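Side-chain contacts in acyl-CoA dehydrogenase (Bacillus anthracis, PDB 3OWA), which probably catalyses the FAD-dependent alpha,beta-dehydrogenation of acyl-CoA thioesters, working as a homodimer: residues P305-K310 / V380-G385; A316-A321 / D373-E378; N525-L530 / A587-D592. All coordinates share one frame; numbering follows the deposited sequence.

Contact 1. Residues P305-K310 / V380-G385; sequences PLIQEK and VQIHGG. With FAD (flavin-adenine dinucleotide), chain J.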
loop_
_atom_site.group_PDB
_atom_site.type_symbol
_atom_site.label_atom_id
_atom_site.label_comp_id
_atom_site.label_asym_id
_atom_site.label_seq_id
_atom_site.Cartn_x
_atom_site.Cartn_y
_atom_site.Cartn_z
ATOM N N PRO A 305 7.897 15.392 -14.338
ATOM C CA PRO A 305 6.765 14.630 -14.824
ATOM C C PRO A 305 6.345 13.477 -13.923
ATOM O O PRO A 305 5.158 13.221 -13.820
ATOM C CB PRO A 305 7.245 14.131 -16.195
ATOM C CG PRO A 305 8.141 15.276 -16.680
ATOM C CD PRO A 305 8.855 15.723 -15.421
ATOM N N LEU A 306 7.272 12.765 -13.294
ATOM C CA LEU A 306 6.878 11.644 -12.419
ATOM C C LEU A 306 6.078 12.115 -11.206
ATOM O O LEU A 306 5.178 11.427 -10.764
ATOM C CB LEU A 306 8.079 10.864 -11.888
ATOM C CG LEU A 306 8.776 9.882 -12.814
ATOM C CD1 LEU A 306 9.827 9.067 -12.010
ATOM C CD2 LEU A 306 7.716 8.998 -13.492
ATOM N N ILE A 307 6.441 13.271 -10.656
ATOM C CA ILE A 307 5.685 13.897 -9.568
ATOM C C ILE A 307 4.298 14.337 -10.085
ATOM O O ILE A 307 3.262 14.109 -9.429
ATOM C CB ILE A 307 6.489 15.076 -8.954
ATOM C CG1 ILE A 307 7.752 14.535 -8.245
ATOM C CG2 ILE A 307 5.640 15.901 -8.000
ATOM C CD1 ILE A 307 7.462 13.687 -6.982
ATOM N N GLN A 308 4.279 14.940 -11.273
ATOM C CA GLN A 308 3.022 15.358 -11.894
ATOM C C GLN A 308 2.114 14.144 -12.130
ATOM O O GLN A 308 0.914 14.182 -11.857
ATOM C CB GLN A 308 3.317 16.058 -13.221
ATOM C CG GLN A 308 4.000 17.389 -13.028
ATOM C CD GLN A 308 4.490 18.001 -14.332
ATOM O OE1 GLN A 308 4.178 17.516 -15.422
ATOM N NE2 GLN A 308 5.269 19.072 -14.220
ATOM N N GLU A 309 2.697 13.057 -12.613
ATOM C CA GLU A 309 1.933 11.849 -12.865
ATOM C C GLU A 309 1.288 11.303 -11.557
ATOM O O GLU A 309 0.107 10.941 -11.566
ATOM C CB GLU A 309 2.815 10.774 -13.513
ATOM C CG GLU A 309 2.030 9.567 -14.070
ATOM C CD GLU A 309 2.927 8.404 -14.538
ATOM O OE1 GLU A 309 2.491 7.659 -15.454
ATOM O OE2 GLU A 309 4.065 8.234 -14.014
ATOM N N LYS A 310 2.046 11.246 -10.459
ATOM C CA LYS A 310 1.487 10.782 -9.181
ATOM C C LYS A 310 0.306 11.661 -8.774
ATOM O O LYS A 310 -0.750 11.155 -8.424
ATOM C CB LYS A 310 2.538 10.782 -8.063
ATOM C CG LYS A 310 3.709 9.851 -8.274
ATOM C CD LYS A 310 4.706 10.077 -7.138
ATOM C CE LYS A 310 6.016 9.311 -7.363
ATOM N NZ LYS A 310 5.774 7.806 -7.257
ATOM N N VAL A 380 3.118 10.125 0.736
ATOM C CA VAL A 380 4.343 9.893 1.398
ATOM C C VAL A 380 5.538 9.893 0.422
ATOM O O VAL A 380 6.579 10.491 0.739
ATOM C CB VAL A 380 4.306 8.489 2.153
ATOM C CG1 VAL A 380 5.695 8.122 2.586
ATOM C CG2 VAL A 380 3.326 8.562 3.374
ATOM N N GLN A 381 5.437 9.178 -0.711
ATOM C CA GLN A 381 6.525 9.091 -1.666
ATOM C C GLN A 381 6.901 10.484 -2.205
ATOM O O GLN A 381 8.078 10.811 -2.356
ATOM C CB GLN A 381 6.154 8.191 -2.865
ATOM C CG GLN A 381 7.354 7.764 -3.693
ATOM C CD GLN A 381 8.236 6.793 -2.908
ATOM O OE1 GLN A 381 7.792 6.283 -1.891
ATOM N NE2 GLN A 381 9.508 6.571 -3.345
ATOM N N ILE A 382 5.908 11.291 -2.496
ATOM C CA ILE A 382 6.187 12.679 -2.933
ATOM C C ILE A 382 7.000 13.485 -1.880
ATOM O O ILE A 382 7.845 14.321 -2.226
ATOM C CB ILE A 382 4.868 13.421 -3.233
ATOM C CG1 ILE A 382 4.302 12.969 -4.574
ATOM C CG2 ILE A 382 5.068 14.964 -3.321
ATOM C CD1 ILE A 382 2.867 13.377 -4.767
ATOM N N HIS A 383 6.742 13.229 -0.599
ATOM C CA HIS A 383 7.461 13.904 0.501
ATOM C C HIS A 383 8.846 13.287 0.733
ATOM O O HIS A 383 9.689 13.877 1.381
ATOM C CB HIS A 383 6.659 13.825 1.839
ATOM C CG HIS A 383 5.518 14.800 1.935
ATOM N ND1 HIS A 383 4.311 14.611 1.293
ATOM C CD2 HIS A 383 5.408 15.978 2.609
ATOM C CE1 HIS A 383 3.510 15.643 1.558
ATOM N NE2 HIS A 383 4.143 16.460 2.381
ATOM N N GLY A 384 9.098 12.098 0.188
ATOM C CA GLY A 384 10.376 11.450 0.450
ATOM C C GLY A 384 10.527 11.063 1.915
ATOM O O GLY A 384 9.555 10.684 2.576
ATOM N N GLY A 385 11.741 11.200 2.444
ATOM C CA GLY A 385 12.033 10.875 3.859
ATOM C C GLY A 385 11.177 11.688 4.829
ATOM O O GLY A 385 10.917 11.227 5.919
HETATM P PA FAD J . 13.637 14.219 -2.144
HETATM O O1A FAD J . 13.176 15.637 -1.853
HETATM O O2A FAD J . 15.002 14.132 -2.717
HETATM O O5B FAD J . 12.533 13.572 -3.084
HETATM C C5B FAD J . 11.185 13.929 -2.963
HETATM C C4B FAD J . 10.383 13.255 -4.054
HETATM O O4B FAD J . 10.772 13.789 -5.315
HETATM C C3B FAD J . 10.626 11.743 -4.099
HETATM O O3B FAD J . 9.446 11.123 -4.530
HETATM C C2B FAD J . 11.639 11.625 -5.234
HETATM O O2B FAD J . 11.590 10.375 -5.864
HETATM C C1B FAD J . 11.187 12.746 -6.173
HETATM N N9A FAD J . 12.282 13.216 -7.053
HETATM C C8A FAD J . 13.457 13.842 -6.692
HETATM N N7A FAD J . 14.173 14.131 -7.814
HETATM C C5A FAD J . 13.456 13.706 -8.879
HETATM C C6A FAD J . 13.692 13.719 -10.253
HETATM N N6A FAD J . 14.878 14.104 -10.746
HETATM N N1A FAD J . 12.735 13.189 -11.094
HETATM C C2A FAD J . 11.567 12.639 -10.596
HETATM N N3A FAD J . 11.342 12.642 -9.235
HETATM C C4A FAD J . 12.266 13.137 -8.400
HETATM N N1 FAD J . 21.170 9.404 4.256
HETATM C C2 FAD J . 22.494 9.165 4.475
HETATM O O2 FAD J . 23.311 9.663 3.702
HETATM N N3 FAD J . 22.908 8.397 5.554
HETATM C C4 FAD J . 22.003 7.843 6.428
HETATM O O4 FAD J . 22.405 7.159 7.377
HETATM C C4X FAD J . 20.652 8.065 6.195
HETATM N N5 FAD J . 19.701 7.525 7.045
HETATM C C5X FAD J . 18.364 7.799 6.854
HETATM C C6 FAD J . 17.422 7.316 7.769
HETATM C C7 FAD J . 16.078 7.615 7.567
HETATM C C7M FAD J . 15.036 7.075 8.521
HETATM C C8 FAD J . 15.706 8.409 6.479
HETATM C C8M FAD J . 14.278 8.761 6.199
HETATM C C9 FAD J . 16.642 8.881 5.564
HETATM C C9A FAD J . 17.981 8.602 5.763
HETATM N N10 FAD J . 18.921 9.079 4.859
HETATM C C10 FAD J . 20.249 8.852 5.104
HETATM C "C1'" FAD J . 18.527 9.938 3.688
HETATM C "C2'" FAD J . 17.524 9.182 2.783
HETATM O "O2'" FAD J . 17.994 7.975 2.153
HETATM C "C3'" FAD J . 16.844 10.193 1.842
HETATM O "O3'" FAD J . 15.534 10.446 2.295
HETATM C "C4'" FAD J . 16.807 9.680 0.434
HETATM O "O4'" FAD J . 18.145 9.425 0.043
HETATM C "C5'" FAD J . 15.766 10.868 -0.411
HETATM O "O5'" FAD J . 15.871 12.210 -0.165
HETATM P P FAD J . 14.696 13.224 0.304
HETATM O O1P FAD J . 14.015 12.498 1.445
HETATM O O2P FAD J . 15.125 14.579 0.704
HETATM O O3P FAD J . 13.604 13.269 -0.843
#
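At the FAD site on the subunit interface, Ile-307 and Lys-310, in the first turns of helix 305-336, meet Gln-381 and Ile-382 at the end of helix 358-383, beside the adenosine half of the cofactor. The CD1 methyl of Ile-307 reaches Ile-382 CG1 (4.0 Å) and also lies 3.7 Å from FAD O4B, the ribose ring oxygen. Next to it, Lys-310 and Ile-382 run past each other in opposite directions, with Lys-310 CD 3.9 Å from the same CG1 of Ile-382. The lysine bends only at its last torsion (chi4 -68°), which carries NZ past Gln-381 CG to salt bridges with Glu-378 and with Glu-412 of the second subunit. Gln-381 turns at chi2 (69°), taking its amide to Arg-402 and Glu-412 of the second subunit, while its backbone O accepts the ribose hydroxyl O3B at 2.6 Å. Beyond the helix end, Gly-385 N donates to the phosphate oxygen O1P (2.8 Å, 156°); Gly-384, with positive phi, passes close beside the pyrophosphate without a side chain. A dinucleotide laid across the dimer interface, held by both subunits, is typical of the acyl-CoA dehydrogenase fold.

Contact 2. Residues A316-A321 / D373-E378; sequences AKTYAA and DYTVDE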
loop_
_atom_site.group_PDB
_atom_site.type_symbol
_atom_site.label_atom_id
_atom_site.label_comp_id
_atom_site.label_asym_id
_atom_site.label_seq_id
_atom_site.Cartn_x
_atom_site.Cartn_y
_atom_site.Cartn_z
ATOM N N ALA A 316 -7.434 11.966 -10.054
ATOM C CA ALA A 316 -8.424 11.304 -10.892
ATOM C C ALA A 316 -9.186 10.211 -10.154
ATOM O O ALA A 316 -10.390 10.092 -10.289
ATOM C CB ALA A 316 -7.798 10.766 -12.161
ATOM N N LYS A 317 -8.469 9.383 -9.406
ATOM C CA LYS A 317 -9.122 8.449 -8.473
ATOM C C LYS A 317 -10.016 9.138 -7.468
ATOM O O LYS A 317 -11.115 8.670 -7.222
ATOM C CB LYS A 317 -8.060 7.612 -7.740
ATOM C CG LYS A 317 -7.271 6.701 -8.690
ATOM C CD LYS A 317 -6.180 6.006 -7.854
ATOM C CE LYS A 317 -5.197 5.226 -8.724
ATOM N NZ LYS A 317 -5.901 4.038 -9.385
ATOM N N THR A 318 -9.563 10.250 -6.893
ATOM C CA THR A 318 -10.362 10.970 -5.896
ATOM C C THR A 318 -11.651 11.525 -6.536
ATOM O O THR A 318 -12.715 11.504 -5.910
ATOM C CB THR A 318 -9.567 12.143 -5.306
ATOM O OG1 THR A 318 -8.442 11.648 -4.588
ATOM C CG2 THR A 318 -10.428 13.009 -4.326
ATOM N N TYR A 319 -11.553 12.017 -7.777
ATOM C CA TYR A 319 -12.731 12.494 -8.513
ATOM C C TYR A 319 -13.685 11.322 -8.669
ATOM O O TYR A 319 -14.862 11.448 -8.393
ATOM C CB TYR A 319 -12.358 13.029 -9.904
ATOM C CG TYR A 319 -13.567 13.524 -10.703
ATOM C CD1 TYR A 319 -14.182 14.747 -10.390
ATOM C CD2 TYR A 319 -14.088 12.773 -11.774
ATOM C CE1 TYR A 319 -15.301 15.203 -11.117
ATOM C CE2 TYR A 319 -15.202 13.231 -12.517
ATOM C CZ TYR A 319 -15.790 14.443 -12.176
ATOM O OH TYR A 319 -16.877 14.900 -12.891
ATOM N N ALA A 320 -13.179 10.159 -9.077
ATOM C CA ALA A 320 -14.099 9.037 -9.259
ATOM C C ALA A 320 -14.725 8.611 -7.927
ATOM O O ALA A 320 -15.925 8.333 -7.882
ATOM C CB ALA A 320 -13.438 7.854 -9.992
ATOM N N ALA A 321 -13.942 8.617 -6.843
ATOM C CA ALA A 321 -14.472 8.265 -5.518
ATOM C C ALA A 321 -15.511 9.265 -5.016
ATOM O O ALA A 321 -16.573 8.889 -4.497
ATOM C CB ALA A 321 -13.307 8.096 -4.469
ATOM N N ASP A 373 -5.966 4.673 0.331
ATOM C CA ASP A 373 -4.721 3.899 0.543
ATOM C C ASP A 373 -3.635 4.328 -0.499
ATOM O O ASP A 373 -2.445 4.530 -0.171
ATOM C CB ASP A 373 -5.069 2.411 0.396
ATOM C CG ASP A 373 -3.878 1.490 0.577
ATOM O OD1 ASP A 373 -3.662 0.975 1.695
ATOM O OD2 ASP A 373 -3.130 1.265 -0.400
ATOM N N TYR A 374 -4.033 4.415 -1.752
ATOM C CA TYR A 374 -3.121 4.793 -2.831
ATOM C C TYR A 374 -2.678 6.248 -2.660
ATOM O O TYR A 374 -1.502 6.557 -2.844
ATOM C CB TYR A 374 -3.837 4.609 -4.198
ATOM C CG TYR A 374 -3.029 5.158 -5.351
ATOM C CD1 TYR A 374 -2.033 4.378 -5.949
ATOM C CD2 TYR A 374 -3.231 6.476 -5.820
ATOM C CE1 TYR A 374 -1.237 4.879 -6.988
ATOM C CE2 TYR A 374 -2.430 6.990 -6.857
ATOM C CZ TYR A 374 -1.463 6.168 -7.450
ATOM O OH TYR A 374 -0.657 6.657 -8.461
ATOM N N THR A 375 -3.606 7.159 -2.365
ATOM C CA THR A 375 -3.247 8.570 -2.263
ATOM C C THR A 375 -2.305 8.873 -1.093
ATOM O O THR A 375 -1.387 9.681 -1.241
ATOM C CB THR A 375 -4.490 9.529 -2.230
ATOM O OG1 THR A 375 -5.197 9.296 -1.003
ATOM C CG2 THR A 375 -5.434 9.266 -3.413
ATOM N N VAL A 376 -2.463 8.217 0.068
ATOM C CA VAL A 376 -1.537 8.528 1.158
ATOM C C VAL A 376 -0.196 7.877 0.865
ATOM O O VAL A 376 0.839 8.373 1.245
ATOM C CB VAL A 376 -2.038 8.107 2.616
ATOM C CG1 VAL A 376 -3.258 8.857 2.946
ATOM C CG2 VAL A 376 -2.370 6.597 2.693
ATOM N N ASP A 377 -0.206 6.766 0.161
ATOM C CA ASP A 377 1.041 6.140 -0.163
ATOM C C ASP A 377 1.842 7.008 -1.186
ATOM O O ASP A 377 3.084 7.122 -1.096
ATOM C CB ASP A 377 0.789 4.759 -0.731
ATOM C CG ASP A 377 2.083 4.046 -1.052
ATOM O OD1 ASP A 377 2.778 3.679 -0.087
ATOM O OD2 ASP A 377 2.427 3.864 -2.254
ATOM N N GLU A 378 1.165 7.618 -2.165
ATOM C CA GLU A 378 1.922 8.417 -3.095
ATOM C C GLU A 378 2.261 9.730 -2.433
ATOM O O GLU A 378 3.227 10.386 -2.805
ATOM C CB GLU A 378 1.140 8.665 -4.384
ATOM C CG GLU A 378 1.074 7.372 -5.313
ATOM C CD GLU A 378 2.467 6.808 -5.734
ATOM O OE1 GLU A 378 2.516 5.666 -6.248
ATOM O OE2 GLU A 378 3.524 7.440 -5.500
#
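A lysine chain laid over a tyrosine face, with a threonine pair beside it, joins Lys-317 and Thr-318 to Tyr-374 and Thr-375 between two antiparallel helices, 305-336 and 358-383, of the helical C-terminal domain of the acyl-CoA dehydrogenase fold. Lys-317 crosses Tyr-374 at about a right angle. Its CD comes within 3.6 Å of Tyr-374 CD2, and its CE sits over the ring as a CH-pi contact, 3.8 Å from the centroid and 15° off the normal. The chain is extended as far as CE and bends at chi4 (-67°), so NZ rises away from the ring; it stays above the face, but at 5.0 Å from the centroid the cation-pi interaction is a distant one. NZ also makes a weak hydrogen bond to a pentaethylene glycol, probably from the crystallisation liquor. Glu-378 CG lies against the opposite face, 3.5 Å above the plane, so the ring is sandwiched between two aliphatic chains, and its OH is tied to Asn-313. Deeper in, both threonine hydroxyls are satisfied within their own helices, Thr-318 OG1 by Met-314 O and Thr-375 OG1 by Leu-372 O, while helix 257-293 packs on both residues through Ala-280. What passes between the pair is therefore van der Waals contact, Thr-318 OG1 lying 4.0 Å from the CG2 methyl of Thr-375.

Contact 3. Residues N525-L530 / A587-D592; sequences NKQKVL and AKILED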
loop_
_atom_site.group_PDB
_atom_site.type_symbol
_atom_site.label_atom_id
_atom_site.label_comp_id
_atom_site.label_asym_id
_atom_site.label_seq_id
_atom_site.Cartn_x
_atom_site.Cartn_y
_atom_site.Cartn_z
ATOM N N ASN A 525 -15.501 22.895 -17.724
ATOM C CA ASN A 525 -15.414 21.553 -17.152
ATOM C C ASN A 525 -14.303 20.670 -17.711
ATOM O O ASN A 525 -14.396 19.431 -17.688
ATOM C CB ASN A 525 -16.778 20.867 -17.199
ATOM C CG ASN A 525 -17.769 21.512 -16.249
ATOM O OD1 ASN A 525 -17.575 21.494 -15.021
ATOM N ND2 ASN A 525 -18.826 22.118 -16.806
ATOM N N LYS A 526 -13.230 21.322 -18.154
ATOM C CA LYS A 526 -12.074 20.683 -18.746
ATOM C C LYS A 526 -11.397 19.665 -17.803
ATOM O O LYS A 526 -11.056 18.547 -18.215
ATOM C CB LYS A 526 -11.072 21.766 -19.173
ATOM C CG LYS A 526 -9.808 21.211 -19.857
ATOM C CD LYS A 526 -9.058 22.288 -20.626
ATOM C CE LYS A 526 -8.582 21.765 -21.992
ATOM N NZ LYS A 526 -8.000 22.863 -22.844
ATOM N N GLN A 527 -11.208 20.068 -16.552
ATOM C CA GLN A 527 -10.598 19.196 -15.528
ATOM C C GLN A 527 -11.442 17.931 -15.305
ATOM O O GLN A 527 -10.913 16.832 -15.272
ATOM C CB GLN A 527 -10.378 19.989 -14.240
ATOM C CG GLN A 527 -9.505 19.322 -13.170
ATOM C CD GLN A 527 -8.006 19.366 -13.479
ATOM O OE1 GLN A 527 -7.584 19.678 -14.611
ATOM N NE2 GLN A 527 -7.186 19.038 -12.465
ATOM N N LYS A 528 -12.755 18.061 -15.184
ATOM C CA LYS A 528 -13.582 16.862 -15.062
ATOM C C LYS A 528 -13.464 15.926 -16.261
ATOM O O LYS A 528 -13.445 14.712 -16.092
ATOM C CB LYS A 528 -15.046 17.213 -14.856
ATOM C CG LYS A 528 -15.332 17.914 -13.561
ATOM C CD LYS A 528 -16.789 18.287 -13.480
ATOM C CE LYS A 528 -16.952 19.264 -12.360
ATOM N NZ LYS A 528 -18.121 20.098 -12.544
ATOM N N VAL A 529 -13.426 16.496 -17.472
ATOM C CA VAL A 529 -13.342 15.679 -18.681
ATOM C C VAL A 529 -12.053 14.865 -18.650
ATOM O O VAL A 529 -12.067 13.668 -18.940
ATOM C CB VAL A 529 -13.419 16.527 -19.976
ATOM C CG1 VAL A 529 -12.917 15.740 -21.209
ATOM C CG2 VAL A 529 -14.832 17.023 -20.206
ATOM N N LEU A 530 -10.959 15.534 -18.299
ATOM C CA LEU A 530 -9.645 14.926 -18.175
ATOM C C LEU A 530 -9.597 13.791 -17.142
ATOM O O LEU A 530 -9.127 12.709 -17.464
ATOM C CB LEU A 530 -8.598 16.007 -17.864
ATOM C CG LEU A 530 -8.229 16.933 -19.056
ATOM C CD1 LEU A 530 -7.298 18.023 -18.581
ATOM C CD2 LEU A 530 -7.632 16.174 -20.244
ATOM N N ALA A 587 -1.025 20.153 -13.900
ATOM C CA ALA A 587 -0.791 21.575 -14.004
ATOM C C ALA A 587 -1.826 22.330 -13.184
ATOM O O ALA A 587 -1.474 23.225 -12.431
ATOM C CB ALA A 587 -0.810 22.042 -15.506
ATOM N N LYS A 588 -3.105 21.971 -13.321
ATOM C CA LYS A 588 -4.168 22.698 -12.617
ATOM C C LYS A 588 -4.190 22.416 -11.088
ATOM O O LYS A 588 -4.467 23.304 -10.267
ATOM C CB LYS A 588 -5.520 22.369 -13.215
ATOM C CG LYS A 588 -6.617 23.293 -12.669
ATOM C CD LYS A 588 -7.911 23.130 -13.389
ATOM C CE LYS A 588 -8.800 24.341 -13.149
ATOM N NZ LYS A 588 -10.070 24.154 -13.902
ATOM N N ILE A 589 -3.886 21.175 -10.713
ATOM C CA ILE A 589 -3.747 20.816 -9.296
ATOM C C ILE A 589 -2.642 21.645 -8.653
ATOM O O ILE A 589 -2.844 22.223 -7.594
ATOM C CB ILE A 589 -3.417 19.320 -9.164
ATOM C CG1 ILE A 589 -4.663 18.532 -9.556
ATOM C CG2 ILE A 589 -2.915 18.987 -7.704
ATOM C CD1 ILE A 589 -4.402 17.085 -9.746
ATOM N N LEU A 590 -1.492 21.729 -9.326
ATOM C CA LEU A 590 -0.349 22.478 -8.818
ATOM C C LEU A 590 -0.587 23.988 -8.843
ATOM O O LEU A 590 -0.028 24.715 -8.024
ATOM C CB LEU A 590 0.913 22.157 -9.598
ATOM C CG LEU A 590 1.414 20.740 -9.378
ATOM C CD1 LEU A 590 2.374 20.356 -10.514
ATOM C CD2 LEU A 590 2.051 20.613 -7.972
ATOM N N GLU A 591 -1.412 24.441 -9.781
ATOM C CA GLU A 591 -1.789 25.863 -9.851
ATOM C C GLU A 591 -2.680 26.265 -8.657
ATOM O O GLU A 591 -2.428 27.274 -8.005
ATOM C CB GLU A 591 -2.484 26.153 -11.182
ATOM C CG GLU A 591 -3.068 27.542 -11.274
ATOM C CD GLU A 591 -1.999 28.625 -11.397
ATOM O OE1 GLU A 591 -1.466 28.808 -12.520
ATOM O OE2 GLU A 591 -1.702 29.299 -10.377
ATOM N N ASP A 592 -3.703 25.458 -8.375
ATOM C CA ASP A 592 -4.633 25.701 -7.256
ATOM C C ASP A 592 -4.092 25.226 -5.905
ATOM O O ASP A 592 -4.607 25.611 -4.867
ATOM C CB ASP A 592 -6.001 25.050 -7.539
ATOM C CG ASP A 592 -6.664 25.585 -8.832
ATOM O OD1 ASP A 592 -6.319 26.707 -9.289
ATOM O OD2 ASP A 592 -7.530 24.871 -9.405
#
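The first turn of helix 526-554 faces the last turns of helix 578-592, the two helices meeting obliquely, with the CA atoms of Gln-527 and Lys-588 7.9 Å apart. No hydrogen bond crosses between the segments; one glutamine side chain does most of the touching. CG of Gln-527 stands opposite its own backbone N (chi1 -168°) and the chain folds at chi2 (76°), which lays the amide along the base of Lys-588. There OE1 lies 3.7 Å from Lys-588 CB and just as far from its CD, while the amide carbon CD of Gln-527 is 3.8 Å from Lys-588 CD. The extended lysine slides back along the glutamine in the opposite direction, ending with NZ 4.2 Å from Gln-527 CB. On the amide's nitrogen side, NE2 meets Ile-589 CG1 at 3.9 Å, the two side chains crossing at about a right angle. NE2 is not left to apolar company: it is hydrogen-bonded to Tyr-531 OH and to Ile-585 O, two bonds that fix the rotation of the buried amide. Helix 526-554 lies in a second C-terminal helical region, probably an extension like that of very-long-chain acyl-CoA dehydrogenases, and the last helix, 578-592, packs between it and helices 257-293 and 305-336: Ile-589 also touches Ala-315 and Val-284. At the helix start, Lys-528 NZ donates to Asn-525 OD1 at 2.9 Å, tilted 35° from the carbonyl plane.

In the fold
Contacts 1 and 2 pair the same two helices, 305-336 and 358-383, at different levels, their centres about 13 Å apart; contact 2 comes between the segments of contact 1 along the chain, as expected of an antiparallel helix pair. Lys-310 of contact 1 reaches Glu-378 of contact 2. Contact 3 follows later, its centre about 18 Å from that of contact 1 and 15 Å from that of contact 2, and touches both: Gln-308 packs on Leu-590, and Tyr-319 on Lys-528. Helix 305-336, which itself touches FAD, thus lies against helix 358-383 and against the C-terminal helices, connecting the cofactor site at the dimer interface to them.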